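Local coordinates for ferrous iron transport protein B (Legionella pneumophila, PDB 3IBY) that probably carries ferrous iron across the bacterial inner membrane in a GTP-driven uptake system, the piece here being its cytosolic GTP-binding part with a helical extension, at residues 29-33 / 34-38; 72-75 / 76-79; 101-104 / 105-109; 200-203 / 204-208. All blocks are in the same frame, centred on the assembly; numbering follows the deposited sequence.

Three of the four contacts belong to the G domain, and interaction 4 lies on helix 197-209 of the helical portion. Interaction 1 contains residues predicted to bind GTP and rests on interaction 2, where Val36 CB and Ile74 CD1 are 3.5 Å apart. Interaction 2 leads on in two directions: Val79 O meets Leu109 CD2 of interaction 3 at 3.8 Å, and Val79 CG2 meets Tyr202 OH of interaction 4 at 3.6 Å. A salt bridge between Glu108 and Arg206 joins interactions 3 and 4, whose centres are about 11 Å apart. Interactions 1 and 4 lie farthest apart, with centres about 27 Å from each other, and helix 70-81 touches both.

Interaction 1 of 4, residues 29-33 / 34-38; sequences GNWPG and VTVEK
Trp31 and Lys38 meet through a CH-pi contact, with Lys38 CB 3.4 Å from the centroid of the five-membered ring of Trp31 and almost on its normal. The lysine chain, extended beyond CG, continues over the same face: CG lies above the middle of the indole, and NZ ends 3.6 Å from Trp31 CZ3. This course follows from a CG turned away from the lysine's own backbone N (chi1 173°). Two valines add apolar contacts, Val34 CG2 at 3.4 Å from Trp31 CB and Val36 CG1 at 4.0 Å from Trp31 CD1.

Backbone hydrogen bonds tie the two arms. Gly29 and Lys38 form an antiparallel hydrogen-bonded pair, Gly29 N giving to Lys38 O at 2.9 Å, while Asn30 and Glu37 form the non-hydrogen-bonded pair next to it. Beyond the strands, Trp31 N reaches Val36 O at 2.9 Å. A type II turn runs from Trp31 to Val34, closed by a weak bond from Val34 N to Trp31 O, and Gly33 supplies its positive phi.

Further contacts place the indole against Ile74 and Ser78 of helix 70-81 and against Thr53 of strand 48-54. The whole is a beta hairpin at the border of the sheet, and its residues 33-37 are predicted to bind GTP, consistent with the G2, or switch I, region of P-loop GTPases.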
loop_
_atom_site.group_PDB
_atom_site.type_symbol
_atom_site.label_atom_id
_atom_site.label_comp_id
_atom_site.label_asym_id
_atom_site.label_seq_id
_atom_site.Cartn_x
_atom_site.Cartn_y
_atom_site.Cartn_z
ATOM N N GLY A 29 4.515 -6.084 -21.097
ATOM C CA GLY A 29 4.607 -7.527 -21.346
ATOM C C GLY A 29 3.526 -8.192 -20.520
ATOM O O GLY A 29 2.664 -7.519 -20.000
ATOM N N ASN A 30 3.565 -9.507 -20.371
ATOM C CA ASN A 30 2.624 -10.180 -19.485
ATOM C C ASN A 30 3.320 -10.385 -18.174
ATOM O O ASN A 30 4.504 -10.608 -18.125
ATOM C CB ASN A 30 2.199 -11.540 -20.039
ATOM C CG ASN A 30 1.398 -11.451 -21.346
ATOM O OD1 ASN A 30 1.388 -12.398 -22.110
ATOM N ND2 ASN A 30 0.707 -10.336 -21.581
ATOM N N TRP A 31 2.590 -10.292 -17.089
ATOM C CA TRP A 31 3.076 -10.839 -15.866
ATOM C C TRP A 31 3.395 -12.315 -16.105
ATOM O O TRP A 31 2.909 -12.923 -17.030
ATOM C CB TRP A 31 2.013 -10.688 -14.811
ATOM C CG TRP A 31 1.920 -9.309 -14.313
ATOM C CD1 TRP A 31 1.043 -8.358 -14.725
ATOM C CD2 TRP A 31 2.743 -8.698 -13.323
ATOM N NE1 TRP A 31 1.256 -7.192 -14.045
ATOM C CE2 TRP A 31 2.286 -7.379 -13.164
ATOM C CE3 TRP A 31 3.821 -9.136 -12.558
ATOM C CZ2 TRP A 31 2.866 -6.484 -12.271
ATOM C CZ3 TRP A 31 4.390 -8.252 -11.658
ATOM C CH2 TRP A 31 3.905 -6.937 -11.520
ATOM N N PRO A 32 4.235 -12.896 -15.263
ATOM C CA PRO A 32 4.718 -14.256 -15.496
ATOM C C PRO A 32 3.628 -15.350 -15.510
ATOM O O PRO A 32 2.940 -15.603 -14.497
ATOM C CB PRO A 32 5.661 -14.465 -14.318
ATOM C CG PRO A 32 5.091 -13.486 -13.205
ATOM C CD PRO A 32 4.777 -12.311 -14.019
ATOM N N GLY A 33 3.493 -15.996 -16.671
ATOM C CA GLY A 33 2.571 -17.087 -16.832
ATOM C C GLY A 33 1.110 -16.754 -16.613
ATOM O O GLY A 33 0.326 -17.640 -16.266
ATOM N N VAL A 34 0.726 -15.498 -16.845
ATOM C CA VAL A 34 -0.680 -15.101 -16.799
ATOM C C VAL A 34 -1.001 -14.198 -18.002
ATOM O O VAL A 34 -0.155 -14.032 -18.880
ATOM C CB VAL A 34 -1.078 -14.518 -15.404
ATOM C CG1 VAL A 34 -0.939 -15.595 -14.361
ATOM C CG2 VAL A 34 -0.235 -13.289 -15.030
ATOM N N THR A 35 -2.228 -13.695 -18.102
ATOM C CA THR A 35 -2.638 -12.986 -19.297
ATOM C C THR A 35 -2.571 -11.528 -19.017
ATOM O O THR A 35 -2.520 -10.721 -19.944
ATOM C CB THR A 35 -4.053 -13.364 -19.735
ATOM O OG1 THR A 35 -4.961 -13.161 -18.652
ATOM C CG2 THR A 35 -4.109 -14.797 -20.109
ATOM N N VAL A 36 -2.545 -11.163 -17.736
ATOM C CA VAL A 36 -2.568 -9.741 -17.351
ATOM C C VAL A 36 -1.270 -9.065 -17.791
ATOM O O VAL A 36 -0.185 -9.659 -17.707
ATOM C CB VAL A 36 -2.783 -9.522 -15.817
ATOM C CG1 VAL A 36 -2.877 -8.033 -15.479
ATOM C CG2 VAL A 36 -4.015 -10.231 -15.331
ATOM N N GLU A 37 -1.399 -7.831 -18.269
ATOM C CA GLU A 37 -0.309 -7.121 -18.903
ATOM C C GLU A 37 0.466 -6.452 -17.835
ATOM O O GLU A 37 -0.107 -5.932 -16.903
ATOM C CB GLU A 37 -0.851 -6.133 -19.946
ATOM C CG GLU A 37 -1.588 -6.903 -21.081
ATOM C CD GLU A 37 -1.984 -6.075 -22.277
ATOM O OE1 GLU A 37 -2.209 -4.848 -22.116
ATOM O OE2 GLU A 37 -2.089 -6.644 -23.387
ATOM N N LYS A 38 1.782 -6.508 -17.910
ATOM C CA LYS A 38 2.609 -5.832 -16.907
ATOM C C LYS A 38 3.221 -4.636 -17.574
ATOM O O LYS A 38 3.646 -4.732 -18.707
ATOM C CB LYS A 38 3.668 -6.806 -16.406
ATOM C CG LYS A 38 4.715 -6.269 -15.490
ATOM C CD LYS A 38 5.784 -7.341 -15.219
ATOM C CE LYS A 38 6.926 -6.834 -14.301
ATOM N NZ LYS A 38 7.516 -7.894 -13.497
#

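Interaction 2 of 4, residues 72-75 / 76-79; sequences EQIA and AQSV
Glu72 and Ala76 touch through backbone oxygen and methyl group, with Ala76 CB 3.5 Å from Glu72 O. One residue on, Gln73 O takes the regular helical bond from Gln77 N at 3.1 Å and also borders the Ala76 methyl. The Gln77 side chain bends back over this same carbonyl, bringing its CG within 3.6 Å of Gln73 O.

Ile74 O takes two bonds from one residue: from Ser78 N at 2.8 Å and from Ser78 OG at 2.6 Å; the hydroxyl comes in from above the carbonyl plane, 44° out of it. With OG beside its own backbone N (chi1 -56°), the serine folds back along the helix. Ile74 CG2 lies against the same hydroxyl at 3.6 Å, and the isoleucine side chain also packs on Trp31 and Val36 of the hairpin.

Ala75 O receives only weak bonds, from Val79 N at 3.4 Å and from Ser78 N, while its methyl group meets Val58. Val79 in turn packs on Leu5 and Ile7 of strand 3-8. By giving its proton to Ile74 O, the buried serine hydroxyl is satisfied within the helix and can sit among apolar neighbours.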
loop_
_atom_site.group_PDB
_atom_site.type_symbol
_atom_site.label_atom_id
_atom_site.label_comp_id
_atom_site.label_asym_id
_atom_site.label_seq_id
_atom_site.Cartn_x
_atom_site.Cartn_y
_atom_site.Cartn_z
ATOM N N GLU A 72 -6.353 -8.538 -8.839
ATOM C CA GLU A 72 -6.238 -8.235 -7.404
ATOM C C GLU A 72 -5.202 -9.148 -6.763
ATOM O O GLU A 72 -4.578 -8.808 -5.741
ATOM C CB GLU A 72 -7.564 -8.342 -6.659
ATOM C CG GLU A 72 -7.513 -7.629 -5.279
ATOM C CD GLU A 72 -8.918 -7.203 -4.740
ATOM O OE1 GLU A 72 -9.041 -6.059 -4.175
ATOM O OE2 GLU A 72 -9.877 -8.021 -4.883
ATOM N N GLN A 73 -5.025 -10.286 -7.424
ATOM C CA GLN A 73 -4.136 -11.327 -7.004
ATOM C C GLN A 73 -2.693 -10.978 -7.280
ATOM O O GLN A 73 -1.838 -11.256 -6.461
ATOM C CB GLN A 73 -4.484 -12.606 -7.756
ATOM C CG GLN A 73 -4.122 -13.877 -7.047
ATOM C CD GLN A 73 -4.783 -15.122 -7.681
ATOM O OE1 GLN A 73 -5.855 -15.033 -8.314
ATOM N NE2 GLN A 73 -4.140 -16.297 -7.499
ATOM N N ILE A 74 -2.416 -10.416 -8.449
ATOM C CA ILE A 74 -1.045 -10.121 -8.849
ATOM C C ILE A 74 -0.369 -9.151 -7.884
ATOM O O ILE A 74 0.779 -9.331 -7.529
ATOM C CB ILE A 74 -1.013 -9.568 -10.259
ATOM C CG1 ILE A 74 -1.151 -10.716 -11.220
ATOM C CG2 ILE A 74 0.291 -8.798 -10.584
ATOM C CD1 ILE A 74 -1.628 -10.280 -12.564
ATOM N N ALA A 75 -1.102 -8.149 -7.443
ATOM C CA ALA A 75 -0.586 -7.134 -6.565
ATOM C C ALA A 75 -0.282 -7.700 -5.172
ATOM O O ALA A 75 0.768 -7.430 -4.562
ATOM C CB ALA A 75 -1.605 -5.996 -6.482
ATOM N N ALA A 76 -1.251 -8.465 -4.683
ATOM C CA ALA A 76 -1.137 -9.236 -3.472
ATOM C C ALA A 76 0.146 -10.062 -3.430
ATOM O O ALA A 76 0.824 -10.060 -2.402
ATOM C CB ALA A 76 -2.342 -10.129 -3.339
ATOM N N GLN A 77 0.495 -10.745 -4.523
ATOM C CA GLN A 77 1.712 -11.534 -4.516
ATOM C C GLN A 77 2.987 -10.821 -4.946
ATOM O O GLN A 77 4.078 -11.291 -4.607
ATOM C CB GLN A 77 1.558 -12.880 -5.247
ATOM C CG GLN A 77 1.329 -12.841 -6.727
ATOM C CD GLN A 77 0.343 -13.939 -7.171
ATOM O OE1 GLN A 77 -0.565 -13.685 -7.969
ATOM N NE2 GLN A 77 0.499 -15.149 -6.621
ATOM N N SER A 78 2.887 -9.698 -5.648
ATOM C CA SER A 78 4.086 -9.021 -6.116
ATOM C C SER A 78 4.809 -8.327 -4.963
ATOM O O SER A 78 6.026 -8.313 -4.935
ATOM C CB SER A 78 3.767 -8.007 -7.215
ATOM O OG SER A 78 3.077 -8.565 -8.334
ATOM N N VAL A 79 4.062 -7.757 -4.014
ATOM C CA VAL A 79 4.664 -7.107 -2.843
ATOM C C VAL A 79 5.348 -8.099 -1.921
ATOM O O VAL A 79 5.998 -7.698 -0.994
ATOM C CB VAL A 79 3.665 -6.282 -2.010
ATOM C CG1 VAL A 79 3.096 -5.110 -2.811
ATOM C CG2 VAL A 79 2.547 -7.154 -1.479
#

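Interaction 3 of 4, residues 101-104 / 105-109; sequences YLTS and QLFEL
Leu102 O accepts from Leu106 N at 3.0 Å and Thr103 O from Phe107 N at 3.0 Å, both regular helical bonds, whereas the bond from Gln105 N to Tyr101 O is weak. These turns belong to helix 96-106, the connecting helix of a beta-alpha-beta crossover between the parallel strands 86-92 and 113-118 of the G domain. Leu106 to Leu109 then form a type I turn.

Side chains four residues apart meet along the helix. Leu102 CD1 and Leu106 CD2 are 4.1 Å apart, the two chains slanting across each other; Leu102 also reaches the predicted nucleotide-binding loop at Gly8. On another side, Thr103 and Phe107 lie alongside one another and point the same way. The phenyl ring places a face over Thr103 O, while Thr103 OG1 bonds to Asn89.

The Gln105 amide approaches the Tyr101 ring obliquely, with Gln105 NE2 at 3.3 Å from Tyr101 CE2 and the two planes 64° apart. What fixes the rotation of that amide lies elsewhere: OE1 accepts from Leu61 N and NE2 pairs with Ser60. Tyr101 itself stacks on Tyr59. Glu108 forms salt bridges with Arg206 and Arg242, so its buried carboxylate is probably kept charged.

Arg242 also bonds to Ser104 OG. Lying between its own backbone N and carbonyl carbon (chi1 62°), that hydroxyl turns back to Tyr101 O, with 2.7 Å between Ser104 OG and Tyr101 O.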
loop_
_atom_site.group_PDB
_atom_site.type_symbol
_atom_site.label_atom_id
_atom_site.label_comp_id
_atom_site.label_asym_id
_atom_site.label_seq_id
_atom_site.Cartn_x
_atom_site.Cartn_y
_atom_site.Cartn_z
ATOM N N TYR A 101 -6.999 2.519 3.122
ATOM C CA TYR A 101 -7.104 1.161 3.625
ATOM C C TYR A 101 -5.892 0.422 3.104
ATOM O O TYR A 101 -5.156 -0.177 3.878
ATOM C CB TYR A 101 -8.395 0.510 3.165
ATOM C CG TYR A 101 -8.768 -0.746 3.898
ATOM C CD1 TYR A 101 -9.568 -0.700 5.008
ATOM C CD2 TYR A 101 -8.332 -1.995 3.447
ATOM C CE1 TYR A 101 -9.949 -1.861 5.670
ATOM C CE2 TYR A 101 -8.681 -3.147 4.103
ATOM C CZ TYR A 101 -9.513 -3.073 5.219
ATOM O OH TYR A 101 -9.902 -4.221 5.869
ATOM N N LEU A 102 -5.666 0.520 1.801
ATOM C CA LEU A 102 -4.526 -0.123 1.160
ATOM C C LEU A 102 -3.211 0.310 1.731
ATOM O O LEU A 102 -2.282 -0.488 1.871
ATOM C CB LEU A 102 -4.518 0.164 -0.323
ATOM C CG LEU A 102 -3.321 -0.304 -1.139
ATOM C CD1 LEU A 102 -3.192 -1.811 -1.016
ATOM C CD2 LEU A 102 -3.522 0.171 -2.608
ATOM N N THR A 103 -3.154 1.584 2.081
ATOM C CA THR A 103 -1.933 2.211 2.554
ATOM C C THR A 103 -1.490 1.606 3.853
ATOM O O THR A 103 -0.313 1.336 4.046
ATOM C CB THR A 103 -2.109 3.723 2.811
ATOM O OG1 THR A 103 -2.499 4.399 1.610
ATOM C CG2 THR A 103 -0.794 4.299 3.273
ATOM N N SER A 104 -2.439 1.450 4.757
ATOM C CA SER A 104 -2.147 0.923 6.086
ATOM C C SER A 104 -1.659 -0.505 5.965
ATOM O O SER A 104 -0.770 -0.892 6.702
ATOM C CB SER A 104 -3.380 0.978 6.971
ATOM O OG SER A 104 -4.409 0.166 6.431
ATOM N N GLN A 105 -2.250 -1.275 5.050
ATOM C CA GLN A 105 -1.789 -2.644 4.766
ATOM C C GLN A 105 -0.332 -2.659 4.250
ATOM O O GLN A 105 0.467 -3.462 4.718
ATOM C CB GLN A 105 -2.721 -3.383 3.782
ATOM C CG GLN A 105 -4.129 -3.656 4.292
ATOM C CD GLN A 105 -5.015 -4.375 3.253
ATOM O OE1 GLN A 105 -4.764 -4.266 2.068
ATOM N NE2 GLN A 105 -6.069 -5.088 3.709
ATOM N N LEU A 106 -0.005 -1.763 3.317
ATOM C CA LEU A 106 1.365 -1.604 2.763
ATOM C C LEU A 106 2.431 -1.277 3.798
ATOM O O LEU A 106 3.508 -1.824 3.760
ATOM C CB LEU A 106 1.362 -0.477 1.752
ATOM C CG LEU A 106 0.514 -0.599 0.488
ATOM C CD1 LEU A 106 0.706 0.690 -0.374
ATOM C CD2 LEU A 106 0.845 -1.839 -0.343
ATOM N N PHE A 107 2.131 -0.350 4.703
ATOM C CA PHE A 107 2.982 -0.035 5.871
ATOM C C PHE A 107 3.322 -1.232 6.727
ATOM O O PHE A 107 4.229 -1.151 7.524
ATOM C CB PHE A 107 2.258 0.909 6.840
ATOM C CG PHE A 107 2.150 2.322 6.374
ATOM C CD1 PHE A 107 2.531 2.707 5.084
ATOM C CD2 PHE A 107 1.628 3.285 7.227
ATOM C CE1 PHE A 107 2.442 3.993 4.696
ATOM C CE2 PHE A 107 1.502 4.596 6.800
ATOM C CZ PHE A 107 1.914 4.930 5.535
ATOM N N GLU A 108 2.552 -2.310 6.632
ATOM C CA GLU A 108 2.830 -3.526 7.392
ATOM C C GLU A 108 3.859 -4.412 6.677
ATOM O O GLU A 108 4.190 -5.461 7.187
ATOM C CB GLU A 108 1.521 -4.312 7.637
ATOM C CG GLU A 108 0.309 -3.460 8.100
ATOM C CD GLU A 108 -0.920 -4.272 8.520
ATOM O OE1 GLU A 108 -1.141 -5.383 8.018
ATOM O OE2 GLU A 108 -1.705 -3.798 9.378
ATOM N N LEU A 109 4.332 -4.028 5.491
ATOM C CA LEU A 109 5.443 -4.758 4.833
ATOM C C LEU A 109 6.840 -4.431 5.425
ATOM O O LEU A 109 7.785 -5.184 5.293
ATOM C CB LEU A 109 5.472 -4.460 3.327
ATOM C CG LEU A 109 4.290 -4.994 2.528
ATOM C CD1 LEU A 109 4.079 -4.189 1.238
ATOM C CD2 LEU A 109 4.442 -6.483 2.226
#

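Interaction 4 of 4, residues 200-203 / 204-208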
loop_
_atom_site.group_PDB
_atom_site.type_symbol
_atom_site.label_atom_id
_atom_site.label_comp_id
_atom_site.label_asym_id
_atom_site.label_seq_id
_atom_site.Cartn_x
_atom_site.Cartn_y
_atom_site.Cartn_z
ATOM N N ALA A 200 6.596 -11.957 8.975
ATOM C CA ALA A 200 5.693 -12.612 9.911
ATOM C C ALA A 200 4.622 -11.653 10.381
ATOM O O ALA A 200 3.424 -12.022 10.427
ATOM C CB ALA A 200 6.427 -13.149 11.082
ATOM N N TYR A 201 5.036 -10.423 10.715
ATOM C CA TYR A 201 4.074 -9.413 11.124
ATOM C C TYR A 201 3.064 -9.280 10.011
ATOM O O TYR A 201 1.867 -9.356 10.264
ATOM C CB TYR A 201 4.717 -8.050 11.440
ATOM C CG TYR A 201 3.706 -6.979 11.879
ATOM C CD1 TYR A 201 3.422 -6.736 13.233
ATOM C CD2 TYR A 201 3.030 -6.224 10.955
ATOM C CE1 TYR A 201 2.485 -5.755 13.627
ATOM C CE2 TYR A 201 2.108 -5.256 11.345
ATOM C CZ TYR A 201 1.838 -5.021 12.662
ATOM O OH TYR A 201 0.917 -4.049 12.976
ATOM N N TYR A 202 3.542 -9.112 8.779
ATOM C CA TYR A 202 2.655 -8.786 7.654
ATOM C C TYR A 202 1.762 -9.960 7.304
ATOM O O TYR A 202 0.581 -9.803 7.119
ATOM C CB TYR A 202 3.480 -8.372 6.414
ATOM C CG TYR A 202 2.725 -8.304 5.096
ATOM C CD1 TYR A 202 2.084 -7.142 4.681
ATOM C CD2 TYR A 202 2.682 -9.397 4.254
ATOM C CE1 TYR A 202 1.422 -7.077 3.459
ATOM C CE2 TYR A 202 2.005 -9.345 3.042
ATOM C CZ TYR A 202 1.375 -8.188 2.641
ATOM O OH TYR A 202 0.712 -8.187 1.413
ATOM N N PHE A 203 2.342 -11.136 7.216
ATOM C CA PHE A 203 1.622 -12.318 6.790
ATOM C C PHE A 203 0.508 -12.742 7.784
ATOM O O PHE A 203 -0.529 -13.308 7.386
ATOM C CB PHE A 203 2.647 -13.428 6.597
ATOM C CG PHE A 203 2.077 -14.694 6.068
ATOM C CD1 PHE A 203 0.986 -14.681 5.196
ATOM C CD2 PHE A 203 2.648 -15.921 6.426
ATOM C CE1 PHE A 203 0.475 -15.870 4.694
ATOM C CE2 PHE A 203 2.146 -17.112 5.934
ATOM C CZ PHE A 203 1.056 -17.097 5.069
ATOM N N SER A 204 0.722 -12.431 9.064
ATOM C CA SER A 204 -0.264 -12.682 10.125
ATOM C C SER A 204 -1.579 -11.904 9.928
ATOM O O SER A 204 -2.698 -12.474 10.066
ATOM C CB SER A 204 0.342 -12.389 11.524
ATOM O OG SER A 204 0.902 -11.100 11.609
ATOM N N ARG A 205 -1.436 -10.616 9.607
ATOM C CA ARG A 205 -2.585 -9.756 9.323
ATOM C C ARG A 205 -3.350 -10.258 8.124
ATOM O O ARG A 205 -4.568 -10.295 8.141
ATOM C CB ARG A 205 -2.153 -8.311 9.105
ATOM C CG ARG A 205 -2.022 -7.479 10.402
ATOM C CD ARG A 205 -0.985 -8.043 11.312
ATOM N NE ARG A 205 -0.976 -7.408 12.611
ATOM C CZ ARG A 205 -0.357 -7.920 13.674
ATOM N NH1 ARG A 205 0.307 -9.076 13.599
ATOM N NH2 ARG A 205 -0.381 -7.269 14.817
ATOM N N ARG A 206 -2.647 -10.691 7.094
ATOM C CA ARG A 206 -3.328 -11.206 5.921
ATOM C C ARG A 206 -4.128 -12.484 6.226
ATOM O O ARG A 206 -5.300 -12.635 5.823
ATOM C CB ARG A 206 -2.315 -11.408 4.785
ATOM C CG ARG A 206 -2.123 -10.198 3.853
ATOM C CD ARG A 206 -2.826 -8.918 4.339
ATOM N NE ARG A 206 -1.856 -7.915 4.748
ATOM C CZ ARG A 206 -2.102 -6.877 5.530
ATOM N NH1 ARG A 206 -3.287 -6.655 6.089
ATOM N NH2 ARG A 206 -1.116 -6.043 5.766
ATOM N N LEU A 207 -3.484 -13.402 6.924
ATOM C CA LEU A 207 -4.169 -14.602 7.393
ATOM C C LEU A 207 -5.418 -14.213 8.181
ATOM O O LEU A 207 -6.510 -14.714 7.924
ATOM C CB LEU A 207 -3.229 -15.418 8.274
ATOM C CG LEU A 207 -2.523 -16.611 7.651
ATOM C CD1 LEU A 207 -2.494 -16.464 6.125
ATOM C CD2 LEU A 207 -1.125 -16.798 8.279
ATOM N N ALA A 208 -5.237 -13.294 9.125
ATOM C CA ALA A 208 -6.324 -12.779 9.955
ATOM C C ALA A 208 -7.460 -12.274 9.110
ATOM O O ALA A 208 -8.611 -12.367 9.488
ATOM C CB ALA A 208 -5.819 -11.666 10.843
#
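Arg205 lays its guanidinium flat on one face of the Tyr201 ring in a cation-pi stack, CZ 3.9 Å from the ring centroid and the planes 21° apart. The overlap is displaced toward the rim of the ring, where Arg205 NH2 comes within 3.5 Å of Tyr201 CE1. At the guanidinium edge, exactly in its plane, Ser204 OG accepts from Arg205 NH1 at 2.9 Å. A bend at chi2 (62°) brings the arginine back along the helix to this position, and the stack and the in-plane bond together fix the rotation of the group.

Tyr202 and Arg206 meet differently. The guanidinium is turned steeply against the ring, at 73°: NE lies over a ring face, and the edge carrying NH2 is directed at Tyr202 CD1, 3.6 Å away. One face of this guanidinium is covered by Arg205 CB. Its nitrogens are claimed by two acids, NH2 by Glu108 and NH1 by Glu209.

On Phe203, Leu207 CD2 sits over the ring centre in a CH-pi contact, 3.9 Å from the centroid. The helical bond from Leu207 N to Phe203 O, 3.0 Å, joins the same pair of residues, and Ser204 N likewise bonds to Ala200 O at 3.1 Å.

Helix 197-209 thus has different neighbours on its several sides: Phe203 and Leu207 pack on helix 219-229, Ala200 and Phe203 on Leu190 of helix 177-193, and both arginines on Arg242 of helix 234-253, while Tyr202 reaches Leu61 and Leu109 of the G domain.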